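Local coordinates for protein oxidized polyvinyl alcohol hydrolase (Pseudomonas sp. VM15C, PDB 3WWC) that hydrolyses beta-diketones such as 4,6-nonanedione and cleaves oxidized polyvinyl alcohol in the second step of polyvinyl alcohol degradation, at residues 124-128 with 129-133; 144-148 with 149-153; 180-183 with 184-187. The protein carries 1 engineered substitution. One frame throughout, in Å; residues are numbered along the deposited sequence.

The three contacts sit close together, their centres 10 to 11 Å apart. Interaction 1 is the loop on the pocket side: it carries Asn-125 and Trp-126 of the butanoic acid sites, and the Trp-126 side chain lies about 7 Å from that of Ala-177, an engineered residue at a position assigned by similarity to the charge relay. Interaction 2, whose Asp-149 side chain is about 13 Å from a bound butanoic acid, backs that loop through a probable hydrogen bond from Phe-130 N to Asp-149 OD2 (2.9 Å). Interaction 3 touches both: Arg-185 NE reaches Glu-146 O at 2.9 Å, and Met-182 SD meets Phe-130 O at 3.3 Å.

Interaction 1 (124-128 with 129-133); sequences WNWNP and WFEGR. With BUA (butanoic acid), chain D.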
loop_
_atom_site.group_PDB
_atom_site.type_symbol
_atom_site.label_atom_id
_atom_site.label_comp_id
_atom_site.label_asym_id
_atom_site.label_seq_id
_atom_site.Cartn_x
_atom_site.Cartn_y
_atom_site.Cartn_z
ATOM N N TRP A 124 -9.264 -2.469 14.851
ATOM C CA TRP A 124 -8.881 -1.976 13.522
ATOM C C TRP A 124 -9.821 -0.914 13.028
ATOM O O TRP A 124 -11.048 -0.968 13.251
ATOM C CB TRP A 124 -8.842 -3.156 12.518
ATOM C CG TRP A 124 -7.780 -4.136 12.897
ATOM C CD1 TRP A 124 -7.951 -5.336 13.540
ATOM C CD2 TRP A 124 -6.381 -3.946 12.760
ATOM N NE1 TRP A 124 -6.734 -5.892 13.801
ATOM C CE2 TRP A 124 -5.751 -5.061 13.332
ATOM C CE3 TRP A 124 -5.603 -2.924 12.222
ATOM C CZ2 TRP A 124 -4.377 -5.191 13.373
ATOM C CZ3 TRP A 124 -4.227 -3.041 12.268
ATOM C CH2 TRP A 124 -3.630 -4.165 12.839
ATOM N N ASN A 125 -9.277 0.061 12.315
ATOM C CA ASN A 125 -10.099 1.135 11.832
ATOM C C ASN A 125 -11.081 0.801 10.717
ATOM O O ASN A 125 -12.268 1.214 10.746
ATOM C CB ASN A 125 -9.234 2.309 11.338
ATOM C CG ASN A 125 -10.089 3.521 10.980
ATOM O OD1 ASN A 125 -10.645 4.143 11.880
ATOM N ND2 ASN A 125 -10.216 3.839 9.699
ATOM N N TRP A 126 -10.601 0.042 9.740
ATOM C CA TRP A 126 -11.339 -0.215 8.501
ATOM C C TRP A 126 -11.210 -1.692 8.130
ATOM O O TRP A 126 -10.143 -2.264 8.181
ATOM C CB TRP A 126 -10.729 0.720 7.449
ATOM C CG TRP A 126 -11.658 0.977 6.315
ATOM C CD1 TRP A 126 -11.455 0.667 5.011
ATOM C CD2 TRP A 126 -12.972 1.536 6.403
ATOM N NE1 TRP A 126 -12.580 0.981 4.271
ATOM C CE2 TRP A 126 -13.516 1.521 5.110
ATOM C CE3 TRP A 126 -13.734 2.054 7.456
ATOM C CZ2 TRP A 126 -14.799 1.998 4.829
ATOM C CZ3 TRP A 126 -15.026 2.535 7.175
ATOM C CH2 TRP A 126 -15.533 2.499 5.873
ATOM N N ASN A 127 -12.310 -2.311 7.766
ATOM C CA ASN A 127 -12.332 -3.767 7.558
ATOM C C ASN A 127 -11.609 -4.434 6.371
ATOM O O ASN A 127 -11.279 -5.600 6.476
ATOM C CB ASN A 127 -13.800 -4.233 7.533
ATOM C CG ASN A 127 -13.986 -5.626 8.086
ATOM O OD1 ASN A 127 -13.335 -6.030 9.035
ATOM N ND2 ASN A 127 -14.925 -6.357 7.491
ATOM N N PRO A 128 -11.364 -3.735 5.236
ATOM C CA PRO A 128 -10.699 -4.426 4.129
ATOM C C PRO A 128 -9.341 -5.045 4.439
ATOM O O PRO A 128 -9.029 -6.164 3.989
ATOM C CB PRO A 128 -10.567 -3.348 3.049
ATOM C CG PRO A 128 -11.853 -2.476 3.260
ATOM C CD PRO A 128 -11.895 -2.417 4.835
ATOM N N TRP A 129 -8.517 -4.304 5.188
ATOM C CA TRP A 129 -7.186 -4.772 5.553
ATOM C C TRP A 129 -6.944 -4.324 6.986
ATOM O O TRP A 129 -7.555 -3.391 7.466
ATOM C CB TRP A 129 -6.086 -4.119 4.684
ATOM C CG TRP A 129 -6.249 -4.308 3.162
ATOM C CD1 TRP A 129 -6.737 -3.378 2.255
ATOM C CD2 TRP A 129 -5.927 -5.477 2.400
ATOM N NE1 TRP A 129 -6.746 -3.914 0.988
ATOM C CE2 TRP A 129 -6.252 -5.197 1.040
ATOM C CE3 TRP A 129 -5.405 -6.739 2.724
ATOM C CZ2 TRP A 129 -6.059 -6.139 0.013
ATOM C CZ3 TRP A 129 -5.215 -7.675 1.731
ATOM C CH2 TRP A 129 -5.540 -7.375 0.368
ATOM N N PHE A 130 -5.986 -4.984 7.653
ATOM C CA PHE A 130 -5.618 -4.574 9.011
ATOM C C PHE A 130 -4.558 -3.481 8.783
ATOM O O PHE A 130 -3.349 -3.698 8.888
ATOM C CB PHE A 130 -5.055 -5.811 9.742
ATOM C CG PHE A 130 -6.061 -6.972 9.840
ATOM C CD1 PHE A 130 -7.241 -6.793 10.545
ATOM C CD2 PHE A 130 -5.839 -8.198 9.198
ATOM C CE1 PHE A 130 -8.190 -7.838 10.585
ATOM C CE2 PHE A 130 -6.764 -9.218 9.247
ATOM C CZ PHE A 130 -7.956 -9.041 9.944
ATOM N N GLU A 131 -5.063 -2.291 8.494
ATOM C CA GLU A 131 -4.238 -1.195 8.055
ATOM C C GLU A 131 -4.156 0.048 8.918
ATOM O O GLU A 131 -3.436 0.985 8.557
ATOM C CB GLU A 131 -4.600 -0.805 6.579
ATOM C CG GLU A 131 -6.115 -0.766 6.102
ATOM C CD GLU A 131 -6.880 0.513 6.412
ATOM O OE1 GLU A 131 -6.837 1.006 7.565
ATOM O OE2 GLU A 131 -7.581 1.017 5.492
ATOM N N GLY A 132 -4.829 0.059 10.064
ATOM C CA GLY A 132 -4.716 1.236 10.915
ATOM C C GLY A 132 -5.448 0.962 12.226
ATOM O O GLY A 132 -6.500 0.323 12.220
ATOM N N ARG A 133 -4.926 1.489 13.315
ATOM C CA ARG A 133 -5.604 1.279 14.598
ATOM C C ARG A 133 -6.842 2.140 14.670
ATOM O O ARG A 133 -6.884 3.231 14.104
ATOM C CB ARG A 133 -4.630 1.589 15.747
ATOM C CG ARG A 133 -4.210 3.060 15.848
ATOM C CD ARG A 133 -3.225 3.213 16.996
ATOM N NE ARG A 133 -2.521 4.484 17.039
ATOM C CZ ARG A 133 -2.873 5.495 17.835
ATOM N NH1 ARG A 133 -3.937 5.367 18.627
ATOM N NH2 ARG A 133 -2.130 6.600 17.877
HETATM C C1 BUA D . -10.774 5.511 5.256
HETATM C C2 BUA D . -11.305 5.443 6.690
HETATM C C3 BUA D . -12.699 6.074 6.746
HETATM C C4 BUA D . -13.255 5.941 8.164
HETATM O O1 BUA D . -12.441 5.694 9.079
HETATM O O2 BUA D . -14.489 6.087 8.303
HETATM O O HOH W 1 -7.830 -0.919 9.340
#
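Phe-130 sets its CB squarely over the six-membered ring of Trp-124, a CH-pi contact 3.5 Å from CB to the ring centroid and nearly on the normal. From the Trp-124 CB, chi1 of -64° puts CG beside the backbone N, and the indole swings across to 129-133. CG and NE1 both look onto Phe-130 CD1, and Trp-124 CD1 meets that same carbon at 3.4 Å. Obliquely to the ring, Trp-124 CE3 comes to 3.4 Å from Gly-132 O, while CZ3 meets the Phe-130 carbonyl group on the face that Phe-130 CB covers. CE2, CZ2 and, at the tip, CH2 lie against Phe-130 CB. The phenyl points its edge at the five-membered ring, planes 55° apart, while Trp-142 stacks on the indole too. With an alanine at Trp-124, Phe-130 would probably lose the surface under its CB and ring edge and be freer to turn. A single beta bridge pairs Trp-124 with Arg-133, and beside it Asn-125 N donates to Gly-132 O at 2.8 Å. Glu-131 runs alongside Trp-126; its OE1 takes a 2.8 Å bond from water 1, which in turn accepts from Trp-126 N and Glu-131 N, and Tyr-205 and Ser-178 bind the two carboxylate oxygens. Asn-125 ND2 donates to O1 of butanoic acid at 3.0 Å, its OD1 being bound by Arg-234, and the ligand's C3 lies over one face of Trp-126, whose NE1 bonds Ser-71. Amide beside indole thus offers a polar grip for the acid's head and a flat aromatic surface beside its carboxylate and the carbons next to it.

Interaction 2 (144-148 with 149-153); sequences NDEGP and DSSFF
Past Asp-149, whose OD1 forms a salt bridge with Arg-48, Ser-150 turns back to Glu-146 in the loop: with OG anti to the backbone N (chi1 178°) its hydroxyl donates to Glu-146 OE1 at 2.7 Å, arriving on the anti side of the carboxylate. Glu-146 is stretched out beyond CG to meet it, and its OE2 forms a salt bridge with Arg-190. The Ser-150 N-H goes to water 2 (2.9 Å from N to the water oxygen), which in turn donates a hydrogen bond to Glu-146 O.

These bonds lie at the start of helix 148-160, where Gly-147 occupies the N-cap position; at its backbone angles (phi 94°) a CB would jam against the preceding carbonyl oxygen, so glycine is called for, and an Asx turn from Gly-147 N to Asp-145 OD1 shapes the approach. The helix packs against strands 46-53 and 96-100 of the central sheet of an alpha/beta-hydrolase fold. Ser-151 N makes a weak but straight bond to Gly-147 O (3.4 Å, 169°), its CB lies 3.5 Å from Glu-146 OE2, and its OG bonds His-43 and Lys-44. Phe-152 N reaches Pro-148 O at 3.1 Å from well above the carbonyl plane, while its ring goes on to Phe-50 and Pro-100. Phe-153 N continues the helix with a bond to Asp-149 O, and that oxygen also sits over the centre of the Phe-153 ring, 3.1 Å above its plane.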
loop_
_atom_site.group_PDB
_atom_site.type_symbol
_atom_site.label_atom_id
_atom_site.label_comp_id
_atom_site.label_asym_id
_atom_site.label_seq_id
_atom_site.Cartn_x
_atom_site.Cartn_y
_atom_site.Cartn_z
ATOM N N ASN A 144 1.861 -0.895 18.432
ATOM C CA ASN A 144 3.193 -1.370 18.115
ATOM C C ASN A 144 3.229 -2.846 17.740
ATOM O O ASN A 144 4.209 -3.545 17.993
ATOM C CB ASN A 144 4.206 -1.008 19.238
ATOM C CG ASN A 144 4.667 0.507 19.190
ATOM O OD1 ASN A 144 5.487 0.909 18.354
ATOM N ND2 ASN A 144 4.116 1.328 20.101
ATOM N N ASP A 145 2.151 -3.298 17.119
ATOM C CA ASP A 145 2.032 -4.646 16.593
ATOM C C ASP A 145 1.550 -4.418 15.150
ATOM O O ASP A 145 0.495 -3.815 14.944
ATOM C CB ASP A 145 0.994 -5.464 17.367
ATOM C CG ASP A 145 0.944 -6.933 16.920
ATOM O OD1 ASP A 145 0.942 -7.264 15.693
ATOM O OD2 ASP A 145 0.869 -7.783 17.826
ATOM N N GLU A 146 2.321 -4.932 14.192
ATOM C CA GLU A 146 2.037 -4.748 12.764
ATOM C C GLU A 146 0.681 -5.255 12.373
ATOM O O GLU A 146 0.071 -4.744 11.430
ATOM C CB GLU A 146 3.110 -5.451 11.919
ATOM C CG GLU A 146 3.086 -6.967 12.051
ATOM C CD GLU A 146 4.228 -7.645 11.286
ATOM O OE1 GLU A 146 4.565 -7.181 10.186
ATOM O OE2 GLU A 146 4.794 -8.654 11.786
ATOM N N GLY A 147 0.169 -6.248 13.088
ATOM C CA GLY A 147 -1.130 -6.802 12.689
ATOM C C GLY A 147 -1.000 -8.015 11.784
ATOM O O GLY A 147 0.029 -8.207 11.157
ATOM N N PRO A 148 -2.079 -8.778 11.605
ATOM C CA PRO A 148 -2.007 -9.991 10.798
ATOM C C PRO A 148 -1.914 -9.893 9.295
ATOM O O PRO A 148 -1.567 -10.874 8.680
ATOM C CB PRO A 148 -3.210 -10.826 11.276
ATOM C CG PRO A 148 -4.136 -9.844 11.928
ATOM C CD PRO A 148 -3.352 -8.618 12.331
ATOM N N ASP A 149 -2.214 -8.736 8.699
ATOM C CA ASP A 149 -2.028 -8.669 7.274
ATOM C C ASP A 149 -0.548 -8.418 6.966
ATOM O O ASP A 149 0.004 -9.077 6.074
ATOM C CB ASP A 149 -2.887 -7.528 6.654
ATOM C CG ASP A 149 -4.224 -8.030 6.160
ATOM O OD1 ASP A 149 -4.345 -9.233 5.845
ATOM O OD2 ASP A 149 -5.173 -7.227 6.054
ATOM N N SER A 150 0.078 -7.461 7.667
ATOM C CA SER A 150 1.487 -7.185 7.422
ATOM C C SER A 150 2.315 -8.460 7.569
ATOM O O SER A 150 3.194 -8.740 6.734
ATOM C CB SER A 150 1.955 -6.066 8.372
ATOM O OG SER A 150 3.344 -5.787 8.215
ATOM N N SER A 151 2.062 -9.236 8.630
ATOM C CA SER A 151 2.841 -10.482 8.798
ATOM C C SER A 151 2.465 -11.563 7.789
ATOM O O SER A 151 3.329 -12.313 7.322
ATOM C CB SER A 151 2.709 -11.012 10.231
ATOM O OG SER A 151 1.354 -11.245 10.584
ATOM N N PHE A 152 1.202 -11.625 7.389
ATOM C CA PHE A 152 0.796 -12.618 6.414
ATOM C C PHE A 152 1.510 -12.353 5.116
ATOM O O PHE A 152 1.977 -13.275 4.480
ATOM C CB PHE A 152 -0.729 -12.484 6.193
ATOM C CG PHE A 152 -1.232 -13.064 4.903
ATOM C CD1 PHE A 152 -0.851 -14.334 4.451
ATOM C CD2 PHE A 152 -2.128 -12.323 4.128
ATOM C CE1 PHE A 152 -1.360 -14.843 3.248
ATOM C CE2 PHE A 152 -2.637 -12.849 2.922
ATOM C CZ PHE A 152 -2.249 -14.115 2.484
ATOM N N PHE A 153 1.633 -11.101 4.706
ATOM C CA PHE A 153 2.247 -10.846 3.382
ATOM C C PHE A 153 3.695 -11.302 3.347
ATOM O O PHE A 153 4.146 -11.767 2.323
ATOM C CB PHE A 153 2.206 -9.340 3.029
ATOM C CG PHE A 153 0.833 -8.730 3.022
ATOM C CD1 PHE A 153 -0.332 -9.472 2.810
ATOM C CD2 PHE A 153 0.732 -7.371 3.266
ATOM C CE1 PHE A 153 -1.593 -8.844 2.854
ATOM C CE2 PHE A 153 -0.499 -6.722 3.308
ATOM C CZ PHE A 153 -1.674 -7.460 3.103
HETATM O O HOH W 2 -1.598 -5.804 9.420
#

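Interaction 3 (180-183 with 184-187); sequences GTMT and NRAL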
loop_
_atom_site.group_PDB
_atom_site.type_symbol
_atom_site.label_atom_id
_atom_site.label_comp_id
_atom_site.label_asym_id
_atom_site.label_seq_id
_atom_site.Cartn_x
_atom_site.Cartn_y
_atom_site.Cartn_z
ATOM N N GLY A 180 -3.819 1.087 -0.366
ATOM C CA GLY A 180 -2.719 2.039 -0.251
ATOM C C GLY A 180 -2.401 2.294 1.224
ATOM O O GLY A 180 -1.236 2.460 1.571
ATOM N N THR A 181 -3.424 2.331 2.093
ATOM C CA THR A 181 -3.201 2.506 3.523
ATOM C C THR A 181 -2.422 1.299 4.025
ATOM O O THR A 181 -1.485 1.438 4.814
ATOM C CB THR A 181 -4.548 2.607 4.242
ATOM O OG1 THR A 181 -5.367 3.574 3.540
ATOM C CG2 THR A 181 -4.341 2.998 5.705
ATOM N N MET A 182 -2.825 0.129 3.575
ATOM C CA MET A 182 -2.116 -1.077 3.992
ATOM C C MET A 182 -0.670 -1.071 3.521
ATOM O O MET A 182 0.220 -1.566 4.254
ATOM C CB MET A 182 -2.878 -2.306 3.463
ATOM C CG MET A 182 -2.300 -3.666 3.921
ATOM S SD MET A 182 -2.529 -3.894 5.710
ATOM C CE MET A 182 -0.823 -4.103 6.243
ATOM N N THR A 183 -0.413 -0.500 2.332
ATOM C CA THR A 183 0.971 -0.402 1.818
ATOM C C THR A 183 1.763 0.475 2.802
ATOM O O THR A 183 2.886 0.145 3.185
ATOM C CB THR A 183 0.987 0.235 0.441
ATOM O OG1 THR A 183 0.264 -0.625 -0.450
ATOM C CG2 THR A 183 2.423 0.373 -0.069
ATOM N N ASN A 184 1.221 1.632 3.179
ATOM C CA ASN A 184 1.915 2.486 4.132
ATOM C C ASN A 184 2.214 1.719 5.433
ATOM O O ASN A 184 3.338 1.796 5.955
ATOM C CB ASN A 184 1.045 3.721 4.513
ATOM C CG ASN A 184 1.080 4.807 3.462
ATOM O OD1 ASN A 184 2.081 4.970 2.748
ATOM N ND2 ASN A 184 -0.015 5.599 3.370
ATOM N N ARG A 185 1.214 1.008 5.969
ATOM C CA ARG A 185 1.455 0.297 7.230
ATOM C C ARG A 185 2.555 -0.757 7.100
ATOM O O ARG A 185 3.459 -0.865 7.947
ATOM C CB ARG A 185 0.194 -0.396 7.726
ATOM C CG ARG A 185 0.428 -1.074 9.105
ATOM C CD ARG A 185 -0.926 -1.543 9.726
ATOM N NE ARG A 185 -0.707 -2.004 11.100
ATOM C CZ ARG A 185 -0.861 -1.242 12.177
ATOM N NH1 ARG A 185 -1.221 0.053 12.061
ATOM N NH2 ARG A 185 -0.714 -1.816 13.385
ATOM N N ALA A 186 2.520 -1.489 5.996
ATOM C CA ALA A 186 3.515 -2.547 5.783
ATOM C C ALA A 186 4.904 -1.969 5.637
ATOM O O ALA A 186 5.902 -2.580 6.114
ATOM C CB ALA A 186 3.141 -3.338 4.522
ATOM N N LEU A 187 5.039 -0.837 4.957
ATOM C CA LEU A 187 6.367 -0.223 4.793
ATOM C C LEU A 187 6.899 0.282 6.128
ATOM O O LEU A 187 8.107 0.242 6.361
ATOM C CB LEU A 187 6.293 0.943 3.795
ATOM C CG LEU A 187 5.976 0.514 2.375
ATOM C CD1 LEU A 187 5.654 1.778 1.580
ATOM C CD2 LEU A 187 7.169 -0.271 1.764
#
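Thr-183 lies side by side with Leu-187, one helical turn on, the two pointing the same way. Its CG2 stands anti to the backbone N and meets Leu-187 CD1 at 3.9 Å, and OG1, beside that N (chi1 -63°), bonds Gly-179 O. Leu-187 is held close on the backbone side as well: its N donates to Thr-183 O at 3.0 Å, and its CG comes to 3.2 Å from the same oxygen.

Asn-184 N binds Gly-180 O at 3.1 Å, and its CB packs against Thr-181 O; the amide beyond is fixed by ND2 donating to Glu-203 O. Met-182 bends at chi2 and chi3, which folds its methyl back along the helix: CE reaches Arg-185 CB at 4.1 Å and touches Ala-186 CB. Ala-186 N in turn donates to Met-182 O at 2.9 Å. Arg-185, extended from CG to NE, carries its guanidinium away to the carbonyl oxygens of Glu-146, through NE, and Trp-142, through NH2.

The backbone bonds are regular i to i+4 bonds of helix 178-189, the helix of the beta-alpha-beta unit between strands 170-176 and 196-200. It starts just after the engineered Ala-177, consistent with the helix that follows the nucleophile elbow in alpha/beta hydrolases.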